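Local coordinates for protein Poly(A) RNA polymerase GLD2 (Rattus norvegicus, PDB 6LBK) that probably adds successive AMP units from ATP to the 3' ends of selected cytoplasmic mRNAs, and a single nucleotide to certain microRNAs, at residues 187-190 with 191-195; 246-249 with 250-254; 262-265 with 266-269. The protein carries 1 engineered substitution. All blocks are in the same frame, centred on the assembly; numbering follows the deposited sequence.

Contact 1 (187-190 with 191-195); sequences TFLL and RTYAY
The last two turns of helix 182-194, where T187-L190 meet R191-A194, form a regular alpha-helical end in the palm-family region of this nucleotidyltransferase; the T187 side chain lies about 7 Å from that of D111, a probable magnesium ligand. The backbone bonds run from each residue to the fourth before it, such as A194 N to L190 O at 2.7 Å. At T192 a side-chain bond is added. With OG1 anti to the carbonyl carbon (chi1 -54°), the hydroxyl folds back along the helix and donates to F188 O at 2.6 Å, nearly along the C=O axis. T192 N reaches the same oxygen at 3.2 Å from above the carbonyl plane, and two donors grip the carbonyl of buried F188. A valine in place of T192 would probably leave F188 O with the longer amide bond alone and the hydroxyl's half of the grip lost. L189 and Y193 lie side by side and point the same way, the leucine methyl CD1 resting 3.6 Å from Y193 CE2; beyond it, Y193 OH bonds to L248 N. On another flank the methyl CG2 of T187 sits 4.0 Å above the F188 ring plane, over its centre, while T187 OG1 is held by G183 O and G97 N. R191 is extended from CG to NE and crosses F188 obliquely, its CD touching ring atom CD1. Its guanidinium, tilted 70° from that ring, bonds through NH2 to L100 O, and Y195 CE2 lies 3.7 Å above the guanidinium plane, offset toward its rim.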
ATOM      1  N   THR A 187       3.985   0.756  -7.752  1.00 57.89           N
ATOM      2  CA  THR A 187       3.347   2.049  -7.482  1.00 59.33           C
ATOM      3  C   THR A 187       2.346   2.380  -8.572  1.00 57.72           C
ATOM      4  O   THR A 187       1.222   2.819  -8.285  1.00 56.14           O
ATOM      5  CB  THR A 187       4.370   3.185  -7.340  1.00 56.23           C
ATOM      6  OG1 THR A 187       5.043   3.077  -6.080  1.00 52.34           O
ATOM      7  CG2 THR A 187       3.659   4.524  -7.380  1.00 55.15           C
ATOM      8  N   PHE A 188       2.732   2.155  -9.829  1.00 56.80           N
ATOM      9  CA  PHE A 188       1.880   2.554 -10.931  1.00 64.31           C
ATOM     10  C   PHE A 188       0.933   1.448 -11.359  1.00 68.96           C
ATOM     11  O   PHE A 188      -0.091   1.749 -11.988  1.00 66.20           O
ATOM     12  CB  PHE A 188       2.753   3.076 -12.083  1.00 74.78           C
ATOM     13  CG  PHE A 188       3.514   4.284 -11.680  1.00 77.84           C
ATOM     14  CD1 PHE A 188       2.847   5.495 -11.502  1.00 75.39           C
ATOM     15  CD2 PHE A 188       4.856   4.206 -11.366  1.00 73.89           C
ATOM     16  CE1 PHE A 188       3.511   6.609 -11.063  1.00 78.82           C
ATOM     17  CE2 PHE A 188       5.546   5.336 -10.942  1.00 74.61           C
ATOM     18  CZ  PHE A 188       4.869   6.537 -10.783  1.00 80.71           C
ATOM     19  N   LEU A 189       1.211   0.194 -10.977  1.00 74.66           N
ATOM     20  CA  LEU A 189       0.169  -0.822 -11.051  1.00 73.00           C
ATOM     21  C   LEU A 189      -0.982  -0.435 -10.145  1.00 57.97           C
ATOM     22  O   LEU A 189      -2.103  -0.204 -10.608  1.00 55.36           O
ATOM     23  CB  LEU A 189       0.740  -2.178 -10.650  1.00 70.09           C
ATOM     24  CG  LEU A 189      -0.216  -3.336 -10.490  1.00 58.13           C
ATOM     25  CD1 LEU A 189      -0.805  -3.631 -11.840  1.00 62.83           C
ATOM     26  CD2 LEU A 189       0.607  -4.470  -9.992  1.00 52.70           C
ATOM     27  N   LEU A 190      -0.665  -0.228  -8.864  1.00 61.25           N
ATOM     28  CA  LEU A 190      -1.656   0.094  -7.845  1.00 56.10           C
ATOM     29  C   LEU A 190      -2.368   1.391  -8.165  1.00 60.25           C
ATOM     30  O   LEU A 190      -3.602   1.484  -8.044  1.00 58.63           O
ATOM     31  CB  LEU A 190      -0.969   0.204  -6.483  1.00 48.70           C
ATOM     32  CG  LEU A 190      -1.065  -1.009  -5.551  1.00 52.64           C
ATOM     33  CD1 LEU A 190      -0.539  -2.293  -6.186  1.00 42.82           C
ATOM     34  CD2 LEU A 190      -0.389  -0.690  -4.212  1.00 39.84           C
ATOM     35  N   ARG A 191      -1.616   2.384  -8.637  1.00 64.38           N
ATOM     36  CA  ARG A 191      -2.224   3.653  -9.015  1.00 66.83           C
ATOM     37  C   ARG A 191      -3.267   3.452 -10.107  1.00 69.54           C
ATOM     38  O   ARG A 191      -4.341   4.063 -10.065  1.00 70.26           O
ATOM     39  CB  ARG A 191      -1.142   4.651  -9.466  1.00 69.77           C
ATOM     40  CG  ARG A 191      -1.706   5.945 -10.018  1.00 65.86           C
ATOM     41  CD  ARG A 191      -0.697   7.052 -10.103  1.00 77.98           C
ATOM     42  NE  ARG A 191      -1.309   8.283 -10.604  1.00 93.23           N
ATOM     43  CZ  ARG A 191      -1.771   9.277  -9.844  1.00 97.95           C
ATOM     44  NH1 ARG A 191      -2.324  10.338 -10.421  1.00102.02           N
ATOM     45  NH2 ARG A 191      -1.685   9.215  -8.516  1.00 93.26           N
ATOM     46  N   THR A 192      -2.993   2.558 -11.064  1.00 76.38           N
ATOM     47  CA  THR A 192      -3.940   2.325 -12.152  1.00 77.19           C
ATOM     48  C   THR A 192      -5.207   1.654 -11.639  1.00 63.35           C
ATOM     49  O   THR A 192      -6.303   1.942 -12.126  1.00 64.94           O
ATOM     50  CB  THR A 192      -3.278   1.488 -13.256  1.00 81.12           C
ATOM     51  OG1 THR A 192      -2.067   2.130 -13.664  1.00 77.86           O
ATOM     52  CG2 THR A 192      -4.193   1.374 -14.466  1.00 83.65           C
ATOM     53  N   TYR A 193      -5.069   0.788 -10.635  1.00 57.52           N
ATOM     54  CA  TYR A 193      -6.234   0.259  -9.952  1.00 57.42           C
ATOM     55  C   TYR A 193      -6.936   1.348  -9.154  1.00 69.27           C
ATOM     56  O   TYR A 193      -8.175   1.396  -9.114  1.00 71.08           O
ATOM     57  CB  TYR A 193      -5.806  -0.851  -9.012  1.00 55.09           C
ATOM     58  CG  TYR A 193      -5.516  -2.183  -9.633  1.00 62.85           C
ATOM     59  CD1 TYR A 193      -6.520  -2.931 -10.224  1.00 59.78           C
ATOM     60  CD2 TYR A 193      -4.240  -2.731  -9.560  1.00 61.33           C
ATOM     61  CE1 TYR A 193      -6.257  -4.168 -10.741  1.00 63.15           C
ATOM     62  CE2 TYR A 193      -3.974  -3.968 -10.079  1.00 60.21           C
ATOM     63  CZ  TYR A 193      -4.982  -4.681 -10.662  1.00 64.25           C
ATOM     64  OH  TYR A 193      -4.704  -5.914 -11.181  1.00 73.68           O
ATOM     65  N   ALA A 194      -6.152   2.228  -8.504  1.00 59.84           N
ATOM     66  CA  ALA A 194      -6.723   3.224  -7.598  1.00 56.20           C
ATOM     67  C   ALA A 194      -7.702   4.140  -8.320  1.00 63.34           C
ATOM     68  O   ALA A 194      -8.622   4.682  -7.705  1.00 64.05           O
ATOM     69  CB  ALA A 194      -5.604   4.031  -6.933  1.00 51.61           C
ATOM     70  N   TYR A 195      -7.505   4.360  -9.610  1.00 73.83           N
ATOM     71  CA  TYR A 195      -8.390   5.236 -10.358  1.00 79.18           C
ATOM     72  C   TYR A 195      -9.196   4.477 -11.415  1.00 77.57           C
ATOM     73  O   TYR A 195      -9.886   5.104 -12.229  1.00 80.46           O
ATOM     74  CB  TYR A 195      -7.576   6.384 -10.969  1.00 74.43           C
ATOM     75  CG  TYR A 195      -6.983   7.293  -9.909  1.00 71.09           C
ATOM     76  CD1 TYR A 195      -7.711   8.364  -9.389  1.00 76.48           C
ATOM     77  CD2 TYR A 195      -5.711   7.050  -9.392  1.00 66.18           C
ATOM     78  CE1 TYR A 195      -7.171   9.185  -8.396  1.00 85.05           C
ATOM     79  CE2 TYR A 195      -5.163   7.862  -8.408  1.00 74.84           C
ATOM     80  CZ  TYR A 195      -5.888   8.927  -7.912  1.00 88.53           C
ATOM     81  OH  TYR A 195      -5.327   9.725  -6.930  1.00 95.32           O
TER

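Contact 2 (246-249 with 250-254); sequences PSLQ and KIYPE
S247 and K250 meet at the start of the short helix 248-251. The tight part of the contact is its backbone: S247 O takes I251 N at 3.2 Å, and L248 O takes Y252 N at 2.9 Å, where the helix ends. S247 OG, anti to the backbone N (chi1 173°), swings forward and adds a weak bond from K250 N at 3.3 Å; the same OG is also bonded to R308 O, its stronger partner. Buried L248 and Q249 direct their side chains away from this turn, L248 against L189 and T192 of helix 182-194, Q249 against L189 and R308. One slack point lies here, for L248 CD2 and Y252 CD1 come only to 4.3 Å beside the firm backbone bond of the same pair.

The outer side is more exposed. K250 runs loosely extended past the serine, its CG 3.5 Å from S247 OG, before NZ bonds to E309 O. The I251 side chain, though exposed, crosses P246 at about a right angle, CD1 meeting CB of that proline at 3.5 Å. Its other branch, CG2, sits 3.4 Å above the Y252 ring plane, offset toward the rim. Beyond the turn, P253 brings CG within 3.3 Å of Q249 O, and the proline has no N-H to offer that oxygen. A serine N-cap whose hydroxyl takes the amide three residues on, flanked by apolar contact between the residue before the cap and the fourth after it, is the N-capped helix start with a hydrophobic staple.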
ATOM      1  N   PRO A 246     -10.755  -5.998 -12.750  1.00 97.15           N
ATOM      2  CA  PRO A 246     -10.218  -7.113 -13.527  1.00 99.96           C
ATOM      3  C   PRO A 246      -8.797  -7.371 -13.102  1.00 95.41           C
ATOM      4  O   PRO A 246      -8.403  -6.955 -12.005  1.00 90.70           O
ATOM      5  CB  PRO A 246     -10.291  -6.595 -14.960  1.00107.28           C
ATOM      6  CG  PRO A 246      -9.997  -5.139 -14.800  1.00103.78           C
ATOM      7  CD  PRO A 246     -10.608  -4.722 -13.472  1.00 99.37           C
ATOM      8  N   SER A 247      -8.025  -8.064 -13.933  1.00 95.43           N
ATOM      9  CA  SER A 247      -6.578  -8.125 -13.761  1.00 96.08           C
ATOM     10  C   SER A 247      -5.924  -7.175 -14.753  1.00 98.51           C
ATOM     11  O   SER A 247      -6.076  -7.350 -15.965  1.00115.07           O
ATOM     12  CB  SER A 247      -6.039  -9.538 -13.954  1.00 92.96           C
ATOM     13  OG  SER A 247      -4.618  -9.513 -13.928  1.00 84.31           O
ATOM     14  N   LEU A 248      -5.230  -6.148 -14.245  1.00102.45           N
ATOM     15  CA  LEU A 248      -4.570  -5.205 -15.147  1.00 96.10           C
ATOM     16  C   LEU A 248      -3.413  -5.864 -15.899  1.00 95.20           C
ATOM     17  O   LEU A 248      -3.196  -5.577 -17.080  1.00 98.16           O
ATOM     18  CB  LEU A 248      -4.074  -3.978 -14.377  1.00 87.70           C
ATOM     19  CG  LEU A 248      -5.075  -2.938 -13.868  1.00 80.75           C
ATOM     20  CD1 LEU A 248      -4.377  -1.944 -12.958  1.00 73.08           C
ATOM     21  CD2 LEU A 248      -5.773  -2.226 -15.016  1.00 82.06           C
ATOM     22  N   GLN A 249      -2.663  -6.750 -15.236  1.00 95.77           N
ATOM     23  CA  GLN A 249      -1.469  -7.338 -15.846  1.00 97.88           C
ATOM     24  C   GLN A 249      -1.812  -8.392 -16.895  1.00110.70           C
ATOM     25  O   GLN A 249      -1.017  -8.640 -17.810  1.00106.49           O
ATOM     26  CB  GLN A 249      -0.580  -7.933 -14.760  1.00 88.65           C
ATOM     27  CG  GLN A 249       0.121  -6.895 -13.933  1.00 87.99           C
ATOM     28  CD  GLN A 249       0.808  -7.494 -12.737  1.00 83.87           C
ATOM     29  OE1 GLN A 249       0.172  -7.824 -11.739  1.00 76.21           O
ATOM     30  NE2 GLN A 249       2.118  -7.652 -12.834  1.00 86.85           N
ATOM     31  N   LYS A 250      -2.952  -9.062 -16.748  1.00118.55           N
ATOM     32  CA  LYS A 250      -3.408  -9.984 -17.779  1.00128.11           C
ATOM     33  C   LYS A 250      -3.975  -9.252 -18.995  1.00126.26           C
ATOM     34  O   LYS A 250      -3.719  -9.661 -20.134  1.00131.54           O
ATOM     35  CB  LYS A 250      -4.432 -10.954 -17.195  1.00132.89           C
ATOM     36  CG  LYS A 250      -3.837 -11.965 -16.231  1.00138.68           C
ATOM     37  CD  LYS A 250      -4.920 -12.869 -15.682  1.00148.54           C
ATOM     38  CE  LYS A 250      -4.342 -14.119 -15.046  1.00155.79           C
ATOM     39  NZ  LYS A 250      -5.432 -14.973 -14.480  1.00159.31           N
ATOM     40  N   ILE A 251      -4.746  -8.177 -18.782  1.00116.14           N
ATOM     41  CA  ILE A 251      -5.427  -7.514 -19.896  1.00119.20           C
ATOM     42  C   ILE A 251      -4.486  -6.556 -20.629  1.00119.91           C
ATOM     43  O   ILE A 251      -4.582  -6.409 -21.851  1.00129.13           O
ATOM     44  CB  ILE A 251      -6.704  -6.794 -19.410  1.00117.04           C
ATOM     45  CG1 ILE A 251      -7.699  -7.794 -18.811  1.00116.98           C
ATOM     46  CG2 ILE A 251      -7.359  -6.010 -20.542  1.00113.52           C
ATOM     47  CD1 ILE A 251      -8.898  -7.152 -18.147  1.00112.55           C
ATOM     48  N   TYR A 252      -3.593  -5.861 -19.912  1.00112.82           N
ATOM     49  CA  TYR A 252      -2.649  -4.911 -20.514  1.00116.42           C
ATOM     50  C   TYR A 252      -1.228  -5.176 -20.014  1.00112.09           C
ATOM     51  O   TYR A 252      -0.649  -4.330 -19.326  1.00110.87           O
ATOM     52  CB  TYR A 252      -3.025  -3.455 -20.209  1.00113.96           C
ATOM     53  CG  TYR A 252      -4.496  -3.089 -20.280  1.00112.71           C
ATOM     54  CD1 TYR A 252      -5.313  -3.235 -19.164  1.00109.00           C
ATOM     55  CD2 TYR A 252      -5.058  -2.559 -21.436  1.00114.58           C
ATOM     56  CE1 TYR A 252      -6.660  -2.896 -19.198  1.00107.15           C
ATOM     57  CE2 TYR A 252      -6.413  -2.214 -21.477  1.00115.53           C
ATOM     58  CZ  TYR A 252      -7.206  -2.390 -20.352  1.00111.24           C
ATOM     59  OH  TYR A 252      -8.546  -2.066 -20.350  1.00110.67           O
ATOM     60  N   PRO A 253      -0.616  -6.321 -20.363  1.00114.89           N
ATOM     61  CA  PRO A 253       0.762  -6.573 -19.881  1.00108.77           C
ATOM     62  C   PRO A 253       1.773  -5.593 -20.453  1.00110.30           C
ATOM     63  O   PRO A 253       2.814  -5.358 -19.831  1.00107.26           O
ATOM     64  CB  PRO A 253       1.056  -8.012 -20.348  1.00114.13           C
ATOM     65  CG  PRO A 253      -0.204  -8.512 -21.026  1.00118.55           C
ATOM     66  CD  PRO A 253      -1.014  -7.302 -21.394  1.00117.76           C
ATOM     67  N   GLU A 254       1.465  -5.006 -21.609  1.00115.62           N
ATOM     68  CA  GLU A 254       2.309  -4.009 -22.261  1.00120.36           C
ATOM     69  C   GLU A 254       2.529  -2.773 -21.399  1.00112.56           C
ATOM     70  O   GLU A 254       3.590  -2.142 -21.483  1.00113.22           O
ATOM     71  CB  GLU A 254       1.655  -3.627 -23.581  1.00131.17           C
ATOM     72  CG  GLU A 254       0.199  -3.237 -23.360  1.00130.59           C
ATOM     73  CD  GLU A 254      -0.670  -3.520 -24.560  1.00143.97           C
ATOM     74  OE1 GLU A 254      -0.117  -3.857 -25.638  1.00150.24           O
ATOM     75  OE2 GLU A 254      -1.907  -3.452 -24.403  1.00146.50           O
TER

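Contact 3 (262-265 with 266-269); sequences LHLV and HHAP
H266 and H263 touch through a ring edge: H263 O lies in the plane of the imidazole, 3.2 Å from H266 CD2. A chi1 of 70° places the H266 ring between its own backbone N and carbonyl carbon, which turns that edge back over the preceding turn. The next ring follows closely, H267 ND1 standing 3.3 Å above the H266 ring plane and offset toward its rim. H267 in turn slants across L264, the leucine methyl CD2 coming to 3.5 Å from H267 NE2 and thus lying against the far end of the imidazole.

Backbone bonds set these side chains in place. H267 N donates to L264 O at 2.9 Å, and A268 N to V265 O at 3.0 Å; both are straight at the hydrogen (165° and 169°), but each donor stands above the carbonyl plane and not on a lone pair. V265 N bonds to L262 O with the same spacing, and these three turns, each closed by a bond to the third residue back, lead into the weakly bonded helix at 268-269.

Further out, the inner side of the turns rests on neighbouring helices. V265 is buried against R185 and V260, and P269 touches T192; A268 packs on S255 and F256 of helix 253-256. H266 is exposed overall, although part of it touches F188, which like R185 and T192 belongs to helix 182-194. L264 and H267 line the exposed side. The carbonyl oxygen of H263 at the ring edge would probably be best accommodated by a positively polarised H266, whereas L264 CD2 gives the H267 ring an apolar neighbour.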
ATOM      1  N   LEU A 262      12.025   2.394 -16.146  1.00 98.38           N
ATOM      2  CA  LEU A 262      11.468   2.831 -14.871  1.00 97.14           C
ATOM      3  C   LEU A 262      10.930   4.252 -14.971  1.00105.83           C
ATOM      4  O   LEU A 262       9.807   4.536 -14.524  1.00100.45           O
ATOM      5  CB  LEU A 262      12.531   2.733 -13.771  1.00 93.50           C
ATOM      6  CG  LEU A 262      13.092   1.359 -13.377  1.00 89.76           C
ATOM      7  CD1 LEU A 262      14.148   1.499 -12.292  1.00 88.65           C
ATOM      8  CD2 LEU A 262      12.013   0.393 -12.944  1.00 85.92           C
ATOM      9  N   HIS A 263      11.680   5.143 -15.627  1.00115.06           N
ATOM     10  CA  HIS A 263      11.287   6.543 -15.651  1.00121.71           C
ATOM     11  C   HIS A 263      10.059   6.785 -16.519  1.00124.90           C
ATOM     12  O   HIS A 263       9.546   7.909 -16.535  1.00137.41           O
ATOM     13  CB  HIS A 263      12.448   7.424 -16.118  1.00123.86           C
ATOM     14  CG  HIS A 263      12.782   7.272 -17.566  1.00134.28           C
ATOM     15  ND1 HIS A 263      12.298   8.132 -18.529  1.00141.41           N
ATOM     16  CD2 HIS A 263      13.549   6.370 -18.220  1.00138.92           C
ATOM     17  CE1 HIS A 263      12.755   7.768 -19.712  1.00146.95           C
ATOM     18  NE2 HIS A 263      13.516   6.700 -19.554  1.00145.23           N
ATOM     19  N   LEU A 264       9.602   5.781 -17.268  1.00115.54           N
ATOM     20  CA  LEU A 264       8.358   5.874 -18.021  1.00108.97           C
ATOM     21  C   LEU A 264       7.229   4.999 -17.462  1.00105.05           C
ATOM     22  O   LEU A 264       6.129   5.014 -18.027  1.00116.18           O
ATOM     23  CB  LEU A 264       8.610   5.536 -19.499  1.00112.06           C
ATOM     24  CG  LEU A 264       9.545   6.475 -20.307  1.00123.21           C
ATOM     25  CD1 LEU A 264      10.193   5.766 -21.499  1.00127.73           C
ATOM     26  CD2 LEU A 264       8.831   7.750 -20.789  1.00123.10           C
ATOM     27  N   VAL A 265       7.445   4.264 -16.361  1.00 94.01           N
ATOM     28  CA  VAL A 265       6.407   3.340 -15.889  1.00 90.90           C
ATOM     29  C   VAL A 265       5.125   4.100 -15.566  1.00 92.48           C
ATOM     30  O   VAL A 265       4.012   3.579 -15.747  1.00 87.50           O
ATOM     31  CB  VAL A 265       6.906   2.514 -14.687  1.00 85.01           C
ATOM     32  CG1 VAL A 265       5.778   1.769 -14.063  1.00 89.79           C
ATOM     33  CG2 VAL A 265       7.950   1.520 -15.136  1.00 94.02           C
ATOM     34  N   HIS A 266       5.252   5.361 -15.136  1.00106.18           N
ATOM     35  CA  HIS A 266       4.100   6.181 -14.765  1.00108.05           C
ATOM     36  C   HIS A 266       3.186   6.521 -15.942  1.00102.15           C
ATOM     37  O   HIS A 266       2.082   7.038 -15.715  1.00 93.42           O
ATOM     38  CB  HIS A 266       4.587   7.473 -14.101  1.00110.58           C
ATOM     39  CG  HIS A 266       5.263   8.416 -15.040  1.00117.09           C
ATOM     40  ND1 HIS A 266       4.610   9.481 -15.623  1.00122.16           N
ATOM     41  CD2 HIS A 266       6.537   8.459 -15.500  1.00121.58           C
ATOM     42  CE1 HIS A 266       5.451  10.136 -16.404  1.00130.11           C
ATOM     43  NE2 HIS A 266       6.625   9.534 -16.350  1.00127.37           N
ATOM     44  N   HIS A 267       3.595   6.222 -17.182  1.00 98.79           N
ATOM     45  CA  HIS A 267       2.687   6.383 -18.309  1.00107.62           C
ATOM     46  C   HIS A 267       1.553   5.373 -18.283  1.00121.97           C
ATOM     47  O   HIS A 267       0.537   5.599 -18.951  1.00123.57           O
ATOM     48  CB  HIS A 267       3.428   6.266 -19.641  1.00117.01           C
ATOM     49  CG  HIS A 267       4.248   7.471 -19.990  1.00119.95           C
ATOM     50  ND1 HIS A 267       4.322   8.585 -19.181  1.00119.53           N
ATOM     51  CD2 HIS A 267       5.019   7.740 -21.069  1.00129.07           C
ATOM     52  CE1 HIS A 267       5.110   9.485 -19.742  1.00127.30           C
ATOM     53  NE2 HIS A 267       5.546   8.996 -20.888  1.00131.98           N
ATOM     54  N   ALA A 268       1.714   4.254 -17.563  1.00130.00           N
ATOM     55  CA  ALA A 268       0.705   3.195 -17.614  1.00134.33           C
ATOM     56  C   ALA A 268      -0.691   3.672 -17.221  1.00136.48           C
ATOM     57  O   ALA A 268      -1.649   3.357 -17.951  1.00140.32           O
ATOM     58  CB  ALA A 268       1.152   2.010 -16.753  1.00128.81           C
ATOM     59  N   PRO A 269      -0.891   4.414 -16.122  1.00130.97           N
ATOM     60  CA  PRO A 269      -2.252   4.880 -15.801  1.00128.48           C
ATOM     61  C   PRO A 269      -2.845   5.827 -16.834  1.00139.52           C
ATOM     62  O   PRO A 269      -4.073   5.952 -16.891  1.00138.00           O
ATOM     63  CB  PRO A 269      -2.090   5.561 -14.432  1.00118.11           C
ATOM     64  CG  PRO A 269      -0.647   5.840 -14.304  1.00119.72           C
ATOM     65  CD  PRO A 269       0.045   4.730 -15.028  1.00123.68           C
TER

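In the fold
Following the chain from the N terminus, contact 1 comes first, along the end of helix 182-194, then contact 2 at helix 248-251, then contact 3 where a loop turns into helix 268-271. They run in series; none nests within or crosses another. Each closes only a local turn, so the long-range ties are made between them. Contact 1 is the common neighbour: L248 CD1 of contact 2 packs on T192 CB, and for contact 3, F188 CE1 touches H266 CB while T192 OG1 lies near P269 CA. Contacts 2 and 3 stay about 7 Å apart at their nearest atoms, both fastened to helix 182-194.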